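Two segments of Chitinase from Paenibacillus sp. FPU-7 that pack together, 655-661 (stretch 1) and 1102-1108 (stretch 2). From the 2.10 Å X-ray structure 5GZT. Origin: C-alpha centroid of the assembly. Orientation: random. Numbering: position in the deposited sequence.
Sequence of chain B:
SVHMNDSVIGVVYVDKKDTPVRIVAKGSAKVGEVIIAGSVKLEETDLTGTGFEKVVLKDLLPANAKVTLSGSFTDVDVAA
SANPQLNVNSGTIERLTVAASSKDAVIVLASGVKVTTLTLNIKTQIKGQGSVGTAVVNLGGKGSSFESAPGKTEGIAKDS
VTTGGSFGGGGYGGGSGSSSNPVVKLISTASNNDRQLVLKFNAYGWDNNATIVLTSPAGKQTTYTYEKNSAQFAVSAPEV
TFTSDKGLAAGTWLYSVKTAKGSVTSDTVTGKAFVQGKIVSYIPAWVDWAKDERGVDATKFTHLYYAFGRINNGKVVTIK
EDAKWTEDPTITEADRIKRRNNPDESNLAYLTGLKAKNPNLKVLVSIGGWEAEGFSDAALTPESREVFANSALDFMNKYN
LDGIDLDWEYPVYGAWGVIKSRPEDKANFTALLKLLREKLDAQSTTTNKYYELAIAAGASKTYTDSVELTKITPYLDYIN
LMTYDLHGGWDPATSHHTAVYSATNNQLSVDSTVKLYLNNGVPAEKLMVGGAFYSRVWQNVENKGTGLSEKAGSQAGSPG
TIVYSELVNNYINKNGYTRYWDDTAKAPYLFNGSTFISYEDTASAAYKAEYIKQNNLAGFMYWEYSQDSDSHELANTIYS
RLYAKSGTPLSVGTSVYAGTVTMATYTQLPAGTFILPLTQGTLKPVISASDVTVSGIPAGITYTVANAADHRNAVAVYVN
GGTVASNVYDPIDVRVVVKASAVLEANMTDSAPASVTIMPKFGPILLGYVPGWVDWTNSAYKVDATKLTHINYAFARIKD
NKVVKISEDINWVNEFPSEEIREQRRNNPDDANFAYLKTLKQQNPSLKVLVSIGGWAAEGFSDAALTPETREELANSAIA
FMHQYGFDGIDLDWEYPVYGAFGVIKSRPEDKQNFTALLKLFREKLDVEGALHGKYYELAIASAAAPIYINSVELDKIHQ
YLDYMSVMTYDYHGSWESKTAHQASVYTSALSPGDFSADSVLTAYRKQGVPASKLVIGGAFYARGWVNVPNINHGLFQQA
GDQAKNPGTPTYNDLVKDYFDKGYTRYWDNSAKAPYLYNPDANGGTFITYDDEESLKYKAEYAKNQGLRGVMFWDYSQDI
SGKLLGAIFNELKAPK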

# COMPACT_ATOMS: atom_id res chain seq x y z
N SER B 655 -22.90 -3.82 -13.30
CA SER B 655 -23.31 -2.55 -13.82
C SER B 655 -24.02 -2.85 -15.14
O SER B 655 -24.16 -3.99 -15.52
CB SER B 655 -22.16 -1.51 -13.94
OG SER B 655 -21.26 -1.93 -14.94
N VAL B 656 -24.56 -1.84 -15.81
CA VAL B 656 -25.20 -2.10 -17.06
C VAL B 656 -24.50 -1.29 -18.18
O VAL B 656 -24.16 -0.13 -18.02
CB VAL B 656 -26.67 -1.62 -16.97
CG1 VAL B 656 -27.34 -1.77 -18.35
CG2 VAL B 656 -27.41 -2.44 -15.93
N TYR B 657 -24.33 -1.90 -19.34
CA TYR B 657 -23.75 -1.20 -20.45
C TYR B 657 -24.82 -1.06 -21.56
O TYR B 657 -24.91 -0.03 -22.21
CB TYR B 657 -22.60 -2.06 -21.00
CG TYR B 657 -21.95 -1.47 -22.22
CD1 TYR B 657 -20.99 -0.48 -22.12
CD2 TYR B 657 -22.26 -1.94 -23.43
CE1 TYR B 657 -20.39 0.08 -23.25
CE2 TYR B 657 -21.75 -1.39 -24.56
CZ TYR B 657 -20.80 -0.41 -24.47
OH TYR B 657 -20.31 -0.02 -25.70
N ALA B 658 -25.60 -2.10 -21.75
CA ALA B 658 -26.74 -2.11 -22.67
C ALA B 658 -27.96 -2.68 -21.94
O ALA B 658 -28.03 -3.86 -21.67
CB ALA B 658 -26.47 -2.93 -23.92
N GLY B 659 -28.89 -1.82 -21.57
CA GLY B 659 -30.00 -2.25 -20.71
C GLY B 659 -31.39 -2.10 -21.27
O GLY B 659 -32.41 -2.34 -20.51
N THR B 660 -31.48 -1.91 -22.59
CA THR B 660 -32.80 -1.77 -23.25
C THR B 660 -32.93 -2.61 -24.51
O THR B 660 -32.02 -2.68 -25.34
CB THR B 660 -33.02 -0.34 -23.69
OG1 THR B 660 -33.02 0.54 -22.59
CG2 THR B 660 -34.38 -0.23 -24.37
N VAL B 661 -34.01 -3.35 -24.59
CA VAL B 661 -34.50 -3.95 -25.80
C VAL B 661 -35.94 -3.43 -25.97
O VAL B 661 -36.73 -3.51 -25.01
CB VAL B 661 -34.48 -5.45 -25.78
CG1 VAL B 661 -35.10 -6.01 -27.05
CG2 VAL B 661 -33.04 -5.97 -25.61
N TYR B 1102 -27.73 8.04 -21.57
CA TYR B 1102 -27.70 7.28 -20.35
C TYR B 1102 -29.04 6.58 -20.13
O TYR B 1102 -29.09 5.40 -19.93
CB TYR B 1102 -27.31 8.18 -19.16
CG TYR B 1102 -27.02 7.42 -17.88
CD1 TYR B 1102 -25.74 6.87 -17.64
CD2 TYR B 1102 -28.01 7.17 -16.94
CE1 TYR B 1102 -25.52 6.13 -16.48
CE2 TYR B 1102 -27.77 6.48 -15.78
CZ TYR B 1102 -26.53 5.95 -15.55
OH TYR B 1102 -26.31 5.15 -14.44
N ALA B 1103 -30.15 7.32 -20.22
CA ALA B 1103 -31.51 6.72 -20.10
C ALA B 1103 -31.73 5.54 -21.04
O ALA B 1103 -32.19 4.47 -20.62
CB ALA B 1103 -32.55 7.79 -20.34
N LYS B 1104 -31.39 5.70 -22.29
CA LYS B 1104 -31.55 4.64 -23.29
C LYS B 1104 -30.67 3.44 -22.99
O LYS B 1104 -31.16 2.31 -23.02
CB LYS B 1104 -31.19 5.14 -24.67
CG LYS B 1104 -32.24 6.04 -25.28
CD LYS B 1104 -31.67 7.02 -26.26
CE LYS B 1104 -31.16 6.33 -27.48
NZ LYS B 1104 -30.57 7.31 -28.44
N ASN B 1105 -29.40 3.68 -22.66
CA ASN B 1105 -28.44 2.59 -22.46
C ASN B 1105 -28.63 1.89 -21.17
O ASN B 1105 -28.18 0.75 -21.05
CB ASN B 1105 -26.99 3.13 -22.48
CG ASN B 1105 -26.58 3.62 -23.89
OD1 ASN B 1105 -27.09 3.15 -24.87
ND2 ASN B 1105 -25.63 4.52 -23.95
N GLN B 1106 -29.22 2.56 -20.16
CA GLN B 1106 -29.41 1.94 -18.85
C GLN B 1106 -30.79 1.33 -18.65
O GLN B 1106 -31.07 0.72 -17.61
CB GLN B 1106 -29.17 3.00 -17.78
CG GLN B 1106 -27.76 3.51 -17.74
CD GLN B 1106 -26.80 2.47 -17.27
OE1 GLN B 1106 -26.95 1.85 -16.20
NE2 GLN B 1106 -25.82 2.27 -18.05
N GLY B 1107 -31.68 1.50 -19.64
CA GLY B 1107 -33.03 0.94 -19.49
C GLY B 1107 -33.92 1.74 -18.58
O GLY B 1107 -34.84 1.19 -17.99
N LEU B 1108 -33.69 3.01 -18.52
CA LEU B 1108 -34.52 3.90 -17.73
C LEU B 1108 -35.87 4.18 -18.41
O LEU B 1108 -36.05 3.94 -19.63
CB LEU B 1108 -33.83 5.18 -17.34
CG LEU B 1108 -32.43 5.08 -16.74
CD1 LEU B 1108 -31.96 6.45 -16.34
CD2 LEU B 1108 -32.34 4.11 -15.57
O HOH W 1 -24.70 0.98 -14.86
O HOH W 2 -34.78 3.19 -21.97

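Contact between a loop leading into a strand, residues 655-661, and the C-terminal turn of a helix, residues 1102-1108, in the chitinase from Paenibacillus sp. FPU-7. The two touch across more than 440 residues of sequence and bury 294 Å² between them, both sides summed. Three direct hydrogen bonds join them, each accepted by a backbone carbonyl and two of them donated by side chains.

The CA-to-CB bond of Gln1106 points away from the loop segment, but the end of its side chain comes nearer. The chain is folded back by chi1 and chi2 both in the m well (-65° and -68°), which brings the amide to Val656. There Gln1106 NE2 donates to Val656 O at 2.9 Å with an angle of 154°, a well-aligned bond. The other end of the same amide is used as well: water 1 donates to Gln1106 OE1 (2.8 Å) and accepts from Val656 N (3.0 Å), so the side-chain amide serves both the NH and the C=O of one residue, one directly and the other through water. The aliphatic part of Val656 lies against this arrangement, with Val656 CB 3.6 Å from Gln1106 OE1. The CA-to-CB bond of Val656 points toward the helix, chi1 is t (175°), and Val656 CG1 comes within 3.8 Å of Asn1105 O.

The CA-to-CB bond of Thr660 also points toward the helix. With chi1 m (-62°), its hydroxyl reaches the helix end, where Thr660 OG1 donates to Lys1104 O at 2.6 Å, a short bond. A carbonyl in the last turn of a helix can lack the usual amide partner further along the chain, and here the threonine hydroxyl supplies a donor. Water 2 lies within donating distance of three acceptors, Thr660 OG1 (3.2 Å), Ala1103 O (3.2 Å) and Leu1108 O (2.8 Å), and can serve two of them at a time. Asn1105 contributes through its backbone: Gly659 N donates to Asn1105 O at 2.7 Å, short but bent at 133°. Its side chain, chi1 m (-69°), leaves CA sideways to the contact. Lys1104 likewise offers its carbonyl while its CA-to-CB bond points away, and its NZ is hydrogen-bonded elsewhere in the structure.

Two glycines lie side by side, and Gly659 CA to Gly1107 CA, at 4.6 Å, is the shortest CA-to-CA distance across the contact. Gly1107 leaves the helix with positive phi (77°) in a Schellman motif, marked by the bond from Leu1108 N back to Ala1103 O (3.0 Å). That conformation favours glycine by itself, and the packing adds a second reason: a CB here would sit 2.5 Å from Gly659 O. Without one, Gly1107 CA approaches Gly659 O at 3.5 Å in a CA-H...O contact and Thr660 OG1 at 3.1 Å. At Gly659, a CB would point toward the helix, tight against Gln1106 C at 3.0 Å, and would clash with Val656 CG1 at 2.8 Å within its own segment. Tyr657 and Ala658, between the bonded residues Val656 and Gly659, direct their CA-to-CB bonds away from the helix.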